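Local coordinates for nigritoxine (Vibrio nigripulchritudo, PDB 5M41), which is a bacterial toxin active against crustaceans and insects, at residues Y81-M86 and Q129-W134; L103-K108 and E125-N130; N120-E125 and W159-F164. All coordinates share one frame; numbering follows the deposited sequence. Where two conformers were deposited one is given.

Interaction 1: residues Y81-M86 and Q129-W134; sequences YGATNM and QNFTSW
Asn-130 lies across the type II beta turn from Ala-83 to Met-86, and its flat amide divides its polar ends between two residues of that turn. Its CG is anti to the carbonyl carbon (chi1 -74°), which sends the amide toward the turn. Asn-85 crosses it at about a right angle, the two amide planes 71° apart, and Asn-85 ND2 gives a hydrogen bond to Asn-130 OD1 at 3.1 Å, arriving from above the carbonyl plane, while Asn-85 OD1 is bonded to Tyr-41 OH and ND2 also to Leu-202 O. At the other end Asn-130 ND2 makes a weak bond to Met-86 SD at 3.4 Å, although its stronger partner is Asn-102 on strand 98-102. The backbone supplies the firmest link: Thr-84 N donates to Asn-130 O at 2.8 Å, nearly straight and on a lone pair. Thr-84 OG1 turns mainly to His-188. Phe-131 brings its ring obliquely to Ala-83, CE1 lying 3.6 Å from CB, where a small methyl suits the close approach. Met-86 SD sits 5.3 Å from the centroid of the Phe-131 ring, 45° off its normal. The contact braces the connection of a beta hairpin, strands 77-80 and 86-90, with a Met-aromatic contact beside it.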
loop_
_atom_site.group_PDB
_atom_site.type_symbol
_atom_site.label_atom_id
_atom_site.label_comp_id
_atom_site.label_asym_id
_atom_site.label_seq_id
_atom_site.Cartn_x
_atom_site.Cartn_y
_atom_site.Cartn_z
ATOM N N TYR A 81 -16.991 8.294 -47.105
ATOM C CA TYR A 81 -15.850 8.021 -47.960
ATOM C C TYR A 81 -15.254 6.707 -47.523
ATOM O O TYR A 81 -15.329 6.346 -46.337
ATOM C CB TYR A 81 -14.754 9.046 -47.678
ATOM C CG TYR A 81 -14.992 10.478 -48.097
ATOM C CD1 TYR A 81 -15.457 10.790 -49.373
ATOM C CD2 TYR A 81 -14.653 11.520 -47.249
ATOM C CE1 TYR A 81 -15.632 12.112 -49.778
ATOM C CE2 TYR A 81 -14.828 12.848 -47.630
ATOM C CZ TYR A 81 -15.309 13.133 -48.894
ATOM O OH TYR A 81 -15.458 14.431 -49.281
ATOM N N GLY A 82 -14.579 6.039 -48.447
ATOM C CA GLY A 82 -13.638 4.973 -48.069
ATOM C C GLY A 82 -12.381 5.560 -47.449
ATOM O O GLY A 82 -11.292 5.363 -47.965
ATOM N N ALA A 83 -12.523 6.270 -46.326
ATOM C CA ALA A 83 -11.393 6.940 -45.697
ATOM C C ALA A 83 -11.643 7.005 -44.199
ATOM O O ALA A 83 -12.695 7.455 -43.782
ATOM C CB ALA A 83 -11.220 8.357 -46.274
ATOM N N THR A 84 -10.681 6.576 -43.391
ATOM C CA THR A 84 -10.882 6.539 -41.943
ATOM C C THR A 84 -10.910 7.968 -41.379
ATOM O O THR A 84 -10.186 8.831 -41.860
ATOM C CB THR A 84 -9.777 5.696 -41.312
ATOM O OG1 THR A 84 -9.746 4.415 -41.960
ATOM C CG2 THR A 84 -9.982 5.535 -39.802
ATOM N N ASN A 85 -11.785 8.237 -40.416
ATOM C CA ASN A 85 -11.823 9.549 -39.726
ATOM C C ASN A 85 -12.320 10.724 -40.570
ATOM O O ASN A 85 -12.181 11.887 -40.162
ATOM C CB ASN A 85 -10.440 9.909 -39.175
ATOM C CG ASN A 85 -9.955 8.917 -38.112
ATOM O OD1 ASN A 85 -10.723 8.514 -37.229
ATOM N ND2 ASN A 85 -8.677 8.532 -38.188
ATOM N N MET A 86 -12.838 10.442 -41.757
ATOM C CA MET A 86 -13.155 11.510 -42.720
ATOM C C MET A 86 -14.544 11.415 -43.275
ATOM O O MET A 86 -15.099 10.313 -43.447
ATOM C CB MET A 86 -12.150 11.491 -43.880
ATOM C CG MET A 86 -10.709 11.748 -43.452
ATOM S SD MET A 86 -9.523 11.522 -44.798
ATOM C CE MET A 86 -10.183 12.725 -45.959
ATOM N N GLN A 129 -2.653 8.792 -44.062
ATOM C CA GLN A 129 -2.739 7.715 -43.044
ATOM C C GLN A 129 -4.129 7.105 -42.942
ATOM O O GLN A 129 -4.288 6.021 -42.415
ATOM C CB GLN A 129 -2.505 8.310 -41.654
ATOM C CG GLN A 129 -1.113 8.224 -41.119
ATOM C CD GLN A 129 -0.966 9.058 -39.853
ATOM O OE1 GLN A 129 -1.952 9.531 -39.251
ATOM N NE2 GLN A 129 0.276 9.266 -39.454
ATOM N N ASN A 130 -5.137 7.859 -43.358
ATOM C CA ASN A 130 -6.525 7.424 -43.235
ATOM C C ASN A 130 -6.942 6.406 -44.285
ATOM O O ASN A 130 -8.087 5.905 -44.256
ATOM C CB ASN A 130 -7.454 8.634 -43.253
ATOM C CG ASN A 130 -7.417 9.424 -41.950
ATOM O OD1 ASN A 130 -7.186 8.859 -40.895
ATOM N ND2 ASN A 130 -7.682 10.728 -42.016
ATOM N N PHE A 131 -6.009 6.080 -45.194
ATOM C CA PHE A 131 -6.249 5.119 -46.249
ATOM C C PHE A 131 -5.470 3.835 -45.994
ATOM O O PHE A 131 -4.375 3.876 -45.455
ATOM C CB PHE A 131 -5.888 5.744 -47.615
ATOM C CG PHE A 131 -6.745 6.948 -47.959
ATOM C CD1 PHE A 131 -7.999 6.791 -48.559
ATOM C CD2 PHE A 131 -6.308 8.239 -47.648
ATOM C CE1 PHE A 131 -8.784 7.902 -48.866
ATOM C CE2 PHE A 131 -7.096 9.350 -47.931
ATOM C CZ PHE A 131 -8.341 9.182 -48.541
ATOM N N THR A 132 -6.040 2.695 -46.370
ATOM C CA THR A 132 -5.342 1.416 -46.252
ATOM C C THR A 132 -4.140 1.367 -47.200
ATOM O O THR A 132 -4.012 2.232 -48.086
ATOM C CB THR A 132 -6.279 0.241 -46.580
ATOM O OG1 THR A 132 -6.650 0.296 -47.973
ATOM C CG2 THR A 132 -7.564 0.252 -45.657
ATOM N N SER A 133 -3.267 0.364 -47.032
ATOM C CA SER A 133 -2.181 0.127 -48.004
ATOM C C SER A 133 -2.703 0.006 -49.420
ATOM O O SER A 133 -2.167 0.634 -50.346
ATOM C CB SER A 133 -1.418 -1.144 -47.679
ATOM O OG SER A 133 -0.856 -1.019 -46.413
ATOM N N TRP A 134 -3.765 -0.783 -49.579
ATOM C CA TRP A 134 -4.432 -0.939 -50.873
ATOM C C TRP A 134 -4.912 0.369 -51.456
ATOM O O TRP A 134 -4.745 0.619 -52.653
ATOM C CB TRP A 134 -5.605 -1.906 -50.718
ATOM C CG TRP A 134 -6.396 -2.123 -51.984
ATOM C CD1 TRP A 134 -7.651 -1.619 -52.294
ATOM C CD2 TRP A 134 -5.987 -2.883 -53.161
ATOM N NE1 TRP A 134 -8.049 -2.022 -53.534
ATOM C CE2 TRP A 134 -7.095 -2.795 -54.106
ATOM C CE3 TRP A 134 -4.858 -3.621 -53.506
ATOM C CZ2 TRP A 134 -7.055 -3.413 -55.343
ATOM C CZ3 TRP A 134 -4.821 -4.230 -54.769
ATOM C CH2 TRP A 134 -5.900 -4.133 -55.660
#

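Interaction 2: residues L103-K108 and E125-N130; sequences LNSPDK and ESFRQN
Ser-126 sets its CB against the ring of Pro-106, 3.5 Å from CD, so that helix 125-128 rests on the loop between strands 98-102 and 110-113. A serine is small enough for the two backbones to come close here, the CA atoms of Ser-105 and Ser-126 being 5.3 Å apart. Its OG stands between the backbone N and the carbonyl carbon (chi1 76°) and receives a weak hydrogen bond from Ser-105 OG at 3.3 Å; its stronger partner is Asp-124, just before the helix. Ser-105 OG, anti to its own backbone N, also accepts from Lys-108 N at 2.9 Å, an ST motif that curls the chain after Pro-106. Beside this pair the Phe-127 ring reaches obliquely toward the end of the loop, with CZ 3.8 Å from Lys-108 O and CE2 4.2 Å from Lys-108 CB.

On the other flank a water takes the place of direct contact. Asn-104 ND2 donates to it at 2.9 Å, and it lies within donating distance of Ser-126 O and, at 2.7 Å, of Asn-130 OD1. Asn-102 joins these two residues as well, accepting from Asn-130 ND2 and donating to Ser-126 O. Asn-104 is fixed by further bonds, OD1 accepting from Asp-205 N and ND2 reaching Thr-201 O. The direct polar link is one weak hydroxyl pair, so the packing of Pro-106 and Phe-127 and the bridging water probably carry the contact, while the buried amide of Asn-104 and the carbonyl of Ser-126 are satisfied through the water and residues outside the two segments.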
loop_
_atom_site.group_PDB
_atom_site.type_symbol
_atom_site.label_atom_id
_atom_site.label_comp_id
_atom_site.label_asym_id
_atom_site.label_seq_id
_atom_site.Cartn_x
_atom_site.Cartn_y
_atom_site.Cartn_z
ATOM N N LEU A 103 -11.048 13.947 -38.590
ATOM C CA LEU A 103 -11.056 13.984 -37.132
ATOM C C LEU A 103 -9.691 13.706 -36.527
ATOM O O LEU A 103 -9.454 14.038 -35.357
ATOM C CB LEU A 103 -12.097 13.015 -36.565
ATOM C CG LEU A 103 -13.546 13.233 -36.990
ATOM C CD1 LEU A 103 -14.364 12.041 -36.526
ATOM C CD2 LEU A 103 -14.122 14.538 -36.427
ATOM N N ASN A 104 -8.786 13.112 -37.306
ATOM C CA ASN A 104 -7.451 12.770 -36.788
ATOM C C ASN A 104 -6.338 13.728 -37.230
ATOM O O ASN A 104 -5.157 13.423 -37.049
ATOM C CB ASN A 104 -7.066 11.330 -37.166
ATOM C CG ASN A 104 -6.021 10.746 -36.227
ATOM O OD1 ASN A 104 -6.103 10.958 -35.024
ATOM N ND2 ASN A 104 -5.038 10.028 -36.762
ATOM N N SER A 105 -6.694 14.865 -37.834
ATOM C CA SER A 105 -5.663 15.813 -38.272
ATOM C C SER A 105 -5.234 16.705 -37.119
ATOM O O SER A 105 -6.074 17.321 -36.496
ATOM C CB SER A 105 -6.169 16.695 -39.406
ATOM O OG SER A 105 -5.176 17.646 -39.799
ATOM N N PRO A 106 -3.928 16.795 -36.847
ATOM C CA PRO A 106 -3.454 17.716 -35.802
ATOM C C PRO A 106 -3.902 19.175 -36.029
ATOM O O PRO A 106 -4.329 19.858 -35.099
ATOM C CB PRO A 106 -1.932 17.637 -35.921
ATOM C CG PRO A 106 -1.658 16.349 -36.622
ATOM C CD PRO A 106 -2.835 16.059 -37.504
ATOM N N ASP A 107 -3.849 19.633 -37.266
ATOM C CA ASP A 107 -3.956 21.054 -37.520
ATOM C C ASP A 107 -5.077 21.429 -38.497
ATOM O O ASP A 107 -5.550 22.557 -38.487
ATOM C CB ASP A 107 -2.598 21.575 -37.995
ATOM C CG ASP A 107 -2.058 20.794 -39.176
ATOM O OD1 ASP A 107 -1.725 21.435 -40.190
ATOM O OD2 ASP A 107 -1.977 19.539 -39.112
ATOM N N LYS A 108 -5.520 20.473 -39.314
ATOM C CA LYS A 108 -6.628 20.709 -40.255
ATOM C C LYS A 108 -7.811 19.780 -39.980
ATOM O O LYS A 108 -8.150 18.920 -40.840
ATOM C CB LYS A 108 -6.142 20.531 -41.710
ATOM C CG LYS A 108 -5.126 21.558 -42.189
ATOM C CD LYS A 108 -5.748 22.528 -43.195
ATOM C CE LYS A 108 -6.680 23.554 -42.540
ATOM N NZ LYS A 108 -7.843 23.908 -43.404
ATOM N N GLU A 125 0.373 13.897 -44.352
ATOM C CA GLU A 125 0.392 12.526 -43.916
ATOM C C GLU A 125 -0.824 12.205 -43.033
ATOM O O GLU A 125 -1.321 11.079 -43.043
ATOM C CB GLU A 125 1.722 12.263 -43.181
ATOM C CG GLU A 125 2.011 10.815 -42.770
ATOM C CD GLU A 125 1.922 9.809 -43.918
ATOM O OE1 GLU A 125 2.103 10.189 -45.089
ATOM O OE2 GLU A 125 1.667 8.611 -43.647
ATOM N N SER A 126 -1.323 13.199 -42.297
ATOM C CA SER A 126 -2.480 12.978 -41.445
ATOM C C SER A 126 -3.757 12.659 -42.241
ATOM O O SER A 126 -4.740 12.188 -41.655
ATOM C CB SER A 126 -2.704 14.152 -40.490
ATOM O OG SER A 126 -3.276 15.259 -41.164
ATOM N N PHE A 127 -3.741 12.935 -43.549
ATOM C CA PHE A 127 -4.826 12.544 -44.459
ATOM C C PHE A 127 -4.499 11.204 -45.108
ATOM O O PHE A 127 -5.334 10.292 -45.172
ATOM C CB PHE A 127 -5.069 13.617 -45.529
ATOM C CG PHE A 127 -5.811 14.820 -45.014
ATOM C CD1 PHE A 127 -7.193 14.909 -45.143
ATOM C CD2 PHE A 127 -5.137 15.842 -44.337
ATOM C CE1 PHE A 127 -7.881 16.010 -44.643
ATOM C CE2 PHE A 127 -5.826 16.947 -43.830
ATOM C CZ PHE A 127 -7.195 17.032 -43.993
ATOM N N ARG A 128 -3.254 11.077 -45.533
ATOM C CA ARG A 128 -2.813 9.906 -46.223
ATOM C C ARG A 128 -2.929 8.647 -45.363
ATOM O O ARG A 128 -3.240 7.582 -45.898
ATOM C CB ARG A 128 -1.369 10.083 -46.659
ATOM C CG ARG A 128 -0.946 9.069 -47.705
ATOM C CD ARG A 128 0.418 9.438 -48.268
ATOM N NE ARG A 128 1.056 8.256 -48.816
ATOM C CZ ARG A 128 1.822 7.428 -48.112
ATOM N NH1 ARG A 128 2.065 7.663 -46.826
ATOM N NH2 ARG A 128 2.347 6.362 -48.703
ATOM N N GLN A 129 -2.653 8.792 -44.062
ATOM C CA GLN A 129 -2.739 7.715 -43.044
ATOM C C GLN A 129 -4.129 7.105 -42.942
ATOM O O GLN A 129 -4.288 6.021 -42.415
ATOM C CB GLN A 129 -2.505 8.310 -41.654
ATOM C CG GLN A 129 -1.113 8.224 -41.119
ATOM C CD GLN A 129 -0.966 9.058 -39.853
ATOM O OE1 GLN A 129 -1.952 9.531 -39.251
ATOM N NE2 GLN A 129 0.276 9.266 -39.454
ATOM N N ASN A 130 -5.137 7.859 -43.358
ATOM C CA ASN A 130 -6.525 7.424 -43.235
ATOM C C ASN A 130 -6.942 6.406 -44.285
ATOM O O ASN A 130 -8.087 5.905 -44.256
ATOM C CB ASN A 130 -7.454 8.634 -43.253
ATOM C CG ASN A 130 -7.417 9.424 -41.950
ATOM O OD1 ASN A 130 -7.186 8.859 -40.895
ATOM N ND2 ASN A 130 -7.682 10.728 -42.016
HETATM O O HOH W 1 -5.096 10.066 -39.705
#

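Interaction 3: residues N120-E125 and W159-F164; sequences NNINDE and WNLGYF
Two irregular segments, one leading into helix 125-128 and the other carrying an Asx turn into a 3-10 segment, meet here beside the five-stranded antiparallel sheet of this region. Their chains run in roughly opposing directions, 143° apart, and one backbone hydrogen bond joins them: Leu-161 N donates to Ile-122 O at 3.1 Å, with the donor nearly along the C=O axis. Asn-160 CA also lies 3.3 Å from Ile-122 O, a bent and subsidiary CH...O contact.

Apolar contact accompanies this bond. Ile-122 CG2, anti to its backbone N, meets Leu-161 CD1 at 3.5 Å; the two branched side chains cross obliquely, and both also touch Leu-100 of strand 98-102 and Phe-127, which suits aliphatic residues to this buried place.

An aromatic edge against a peptide forms a third kind of contact. Trp-159 has CG anti to the backbone N (chi1 -175°), which carries the indole to the Asn-123 backbone, and the six-membered part of the ring presents its edge there, CE3 lying 3.6 Å from Asn-123 O.

The polar contacts gather round Asn-160 and Asn-120. Asn-160 holds CG in the crowded position between N and the carbonyl carbon (chi1 71°), which brings OD1 back to accept from Gly-162 N at 2.8 Å in the carbonyl plane and so closes the Asx turn. Asn-120 OD1 lies 3.4 Å from Gly-162 CA, a closeness that the lack of a side chain permits. A water donates to Asn-160 OD1 at 2.9 Å and, weakly, to Asn-120 OD1 at 3.4 Å.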
loop_
_atom_site.group_PDB
_atom_site.type_symbol
_atom_site.label_atom_id
_atom_site.label_comp_id
_atom_site.label_asym_id
_atom_site.label_seq_id
_atom_site.Cartn_x
_atom_site.Cartn_y
_atom_site.Cartn_z
ATOM N N ASN A 120 -6.953 19.282 -54.311
ATOM C CA ASN A 120 -5.605 19.047 -54.827
ATOM C C ASN A 120 -4.498 19.535 -53.906
ATOM O O ASN A 120 -3.394 18.991 -53.925
ATOM C CB ASN A 120 -5.450 19.627 -56.237
ATOM C CG ASN A 120 -6.330 18.918 -57.241
ATOM O OD1 ASN A 120 -5.847 18.145 -58.062
ATOM N ND2 ASN A 120 -7.634 19.149 -57.159
ATOM N N ASN A 121 -4.813 20.538 -53.093
ATOM C CA ASN A 121 -3.868 21.128 -52.150
ATOM C C ASN A 121 -3.724 20.357 -50.825
ATOM O O ASN A 121 -2.848 20.664 -50.012
ATOM C CB ASN A 121 -4.242 22.593 -51.894
ATOM C CG ASN A 121 -4.018 23.485 -53.125
ATOM O OD1 ASN A 121 -3.322 23.112 -54.075
ATOM N ND2 ASN A 121 -4.608 24.665 -53.106
ATOM N N ILE A 122 -4.575 19.353 -50.619
ATOM C CA ILE A 122 -4.487 18.523 -49.414
ATOM C C ILE A 122 -3.550 17.351 -49.637
ATOM O O ILE A 122 -3.844 16.448 -50.429
ATOM C CB ILE A 122 -5.874 18.038 -48.921
ATOM C CG1 ILE A 122 -6.669 19.248 -48.424
ATOM C CG2 ILE A 122 -5.709 17.042 -47.778
ATOM C CD1 ILE A 122 -8.160 19.049 -48.441
ATOM N N ASN A 123 -2.422 17.372 -48.935
ATOM C CA ASN A 123 -1.409 16.348 -49.144
ATOM C C ASN A 123 -0.715 15.786 -47.890
ATOM O O ASN A 123 0.118 14.885 -48.013
ATOM C CB ASN A 123 -0.372 16.870 -50.151
ATOM C CG ASN A 123 0.283 18.140 -49.689
ATOM O OD1 ASN A 123 0.698 18.252 -48.541
ATOM N ND2 ASN A 123 0.364 19.119 -50.581
ATOM N N ASP A 124 -1.075 16.269 -46.699
ATOM C CA ASP A 124 -0.430 15.929 -45.415
ATOM C C ASP A 124 -0.601 14.449 -45.064
ATOM O O ASP A 124 -1.627 13.840 -45.408
ATOM C CB ASP A 124 -1.049 16.811 -44.302
ATOM C CG ASP A 124 -0.324 16.698 -42.945
ATOM O OD1 ASP A 124 0.853 17.113 -42.841
ATOM O OD2 ASP A 124 -0.952 16.237 -41.968
ATOM N N GLU A 125 0.373 13.897 -44.352
ATOM C CA GLU A 125 0.392 12.526 -43.916
ATOM C C GLU A 125 -0.824 12.205 -43.033
ATOM O O GLU A 125 -1.321 11.079 -43.043
ATOM C CB GLU A 125 1.722 12.263 -43.181
ATOM C CG GLU A 125 2.011 10.815 -42.770
ATOM C CD GLU A 125 1.922 9.809 -43.918
ATOM O OE1 GLU A 125 2.103 10.189 -45.089
ATOM O OE2 GLU A 125 1.667 8.611 -43.647
ATOM N N TRP A 159 1.683 12.663 -53.517
ATOM C CA TRP A 159 0.331 12.262 -53.075
ATOM C C TRP A 159 -0.582 13.434 -52.737
ATOM O O TRP A 159 -0.175 14.352 -52.019
ATOM C CB TRP A 159 0.452 11.283 -51.895
ATOM C CG TRP A 159 -0.875 10.731 -51.443
ATOM C CD1 TRP A 159 -1.464 9.519 -51.796
ATOM C CD2 TRP A 159 -1.839 11.373 -50.539
ATOM N NE1 TRP A 159 -2.691 9.371 -51.184
ATOM C CE2 TRP A 159 -2.973 10.446 -50.419
ATOM C CE3 TRP A 159 -1.871 12.572 -49.840
ATOM C CZ2 TRP A 159 -4.075 10.738 -49.648
ATOM C CZ3 TRP A 159 -2.996 12.851 -49.056
ATOM C CH2 TRP A 159 -4.066 11.951 -48.959
ATOM N N ASN A 160 -1.819 13.423 -53.247
ATOM C CA ASN A 160 -2.834 14.410 -52.834
ATOM C C ASN A 160 -4.287 13.958 -53.048
ATOM O O ASN A 160 -4.527 12.944 -53.696
ATOM C CB ASN A 160 -2.563 15.811 -53.445
ATOM C CG ASN A 160 -2.821 15.870 -54.936
ATOM O OD1 ASN A 160 -3.953 15.714 -55.399
ATOM N ND2 ASN A 160 -1.766 16.138 -55.700
ATOM N N LEU A 161 -5.245 14.720 -52.520
ATOM C CA LEU A 161 -6.672 14.360 -52.624
ATOM C C LEU A 161 -7.429 14.829 -53.885
ATOM O O LEU A 161 -8.665 14.724 -53.950
ATOM C CB LEU A 161 -7.427 14.829 -51.369
ATOM C CG LEU A 161 -7.147 14.168 -50.011
ATOM C CD1 LEU A 161 -8.114 14.750 -48.994
ATOM C CD2 LEU A 161 -7.292 12.648 -50.051
ATOM N N GLY A 162 -6.697 15.307 -54.900
ATOM C CA GLY A 162 -7.302 15.725 -56.167
ATOM C C GLY A 162 -8.285 14.720 -56.737
ATOM O O GLY A 162 -9.313 15.101 -57.306
ATOM N N TYR A 163 -8.000 13.434 -56.545
ATOM C CA TYR A 163 -8.872 12.379 -57.082
ATOM C C TYR A 163 -10.299 12.356 -56.499
ATOM O O TYR A 163 -11.203 11.766 -57.091
ATOM C CB TYR A 163 -8.210 10.994 -56.984
ATOM C CG TYR A 163 -8.118 10.414 -55.587
ATOM C CD1 TYR A 163 -9.012 9.427 -55.163
ATOM C CD2 TYR A 163 -7.121 10.831 -54.697
ATOM C CE1 TYR A 163 -8.928 8.881 -53.885
ATOM C CE2 TYR A 163 -7.031 10.293 -53.420
ATOM C CZ TYR A 163 -7.932 9.314 -53.025
ATOM O OH TYR A 163 -7.834 8.770 -51.770
ATOM N N PHE A 164 -10.503 13.017 -55.364
ATOM C CA PHE A 164 -11.839 13.137 -54.779
ATOM C C PHE A 164 -12.794 13.870 -55.743
ATOM O O PHE A 164 -14.009 13.732 -55.654
ATOM C CB PHE A 164 -11.769 13.864 -53.425
ATOM C CG PHE A 164 -11.528 12.958 -52.232
ATOM C CD1 PHE A 164 -10.642 11.873 -52.301
ATOM C CD2 PHE A 164 -12.170 13.219 -51.014
ATOM C CE1 PHE A 164 -10.423 11.054 -51.189
ATOM C CE2 PHE A 164 -11.947 12.408 -49.893
ATOM C CZ PHE A 164 -11.074 11.325 -49.984
HETATM O O HOH W 2 -4.564 14.957 -58.173
#

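Overall arrangement
From the N terminus, the chain turns between strands 77-80 and 86-90, passes through strand 98-102 and the loop 103-108, and then reaches helix 125-128. Interaction 2 closes the short loop of 16 residues and nests inside the longer one closed by interaction 1; both end on the same stretch and share Gln-129 and Asn-130. Interaction 3 shares Glu-125 with interaction 2 and crosses both, since it starts within the loops they close and ends beyond them. Phe-127 packs on Met-86, Ile-122 and Leu-161, Phe-131 on Trp-159 and Phe-164. Interactions 1 and 2 thus bind loops of the five-stranded sheet to the stretch holding helices 125-128 and 133-136, and interaction 3 adds the 159-164 loop before strand 170-173.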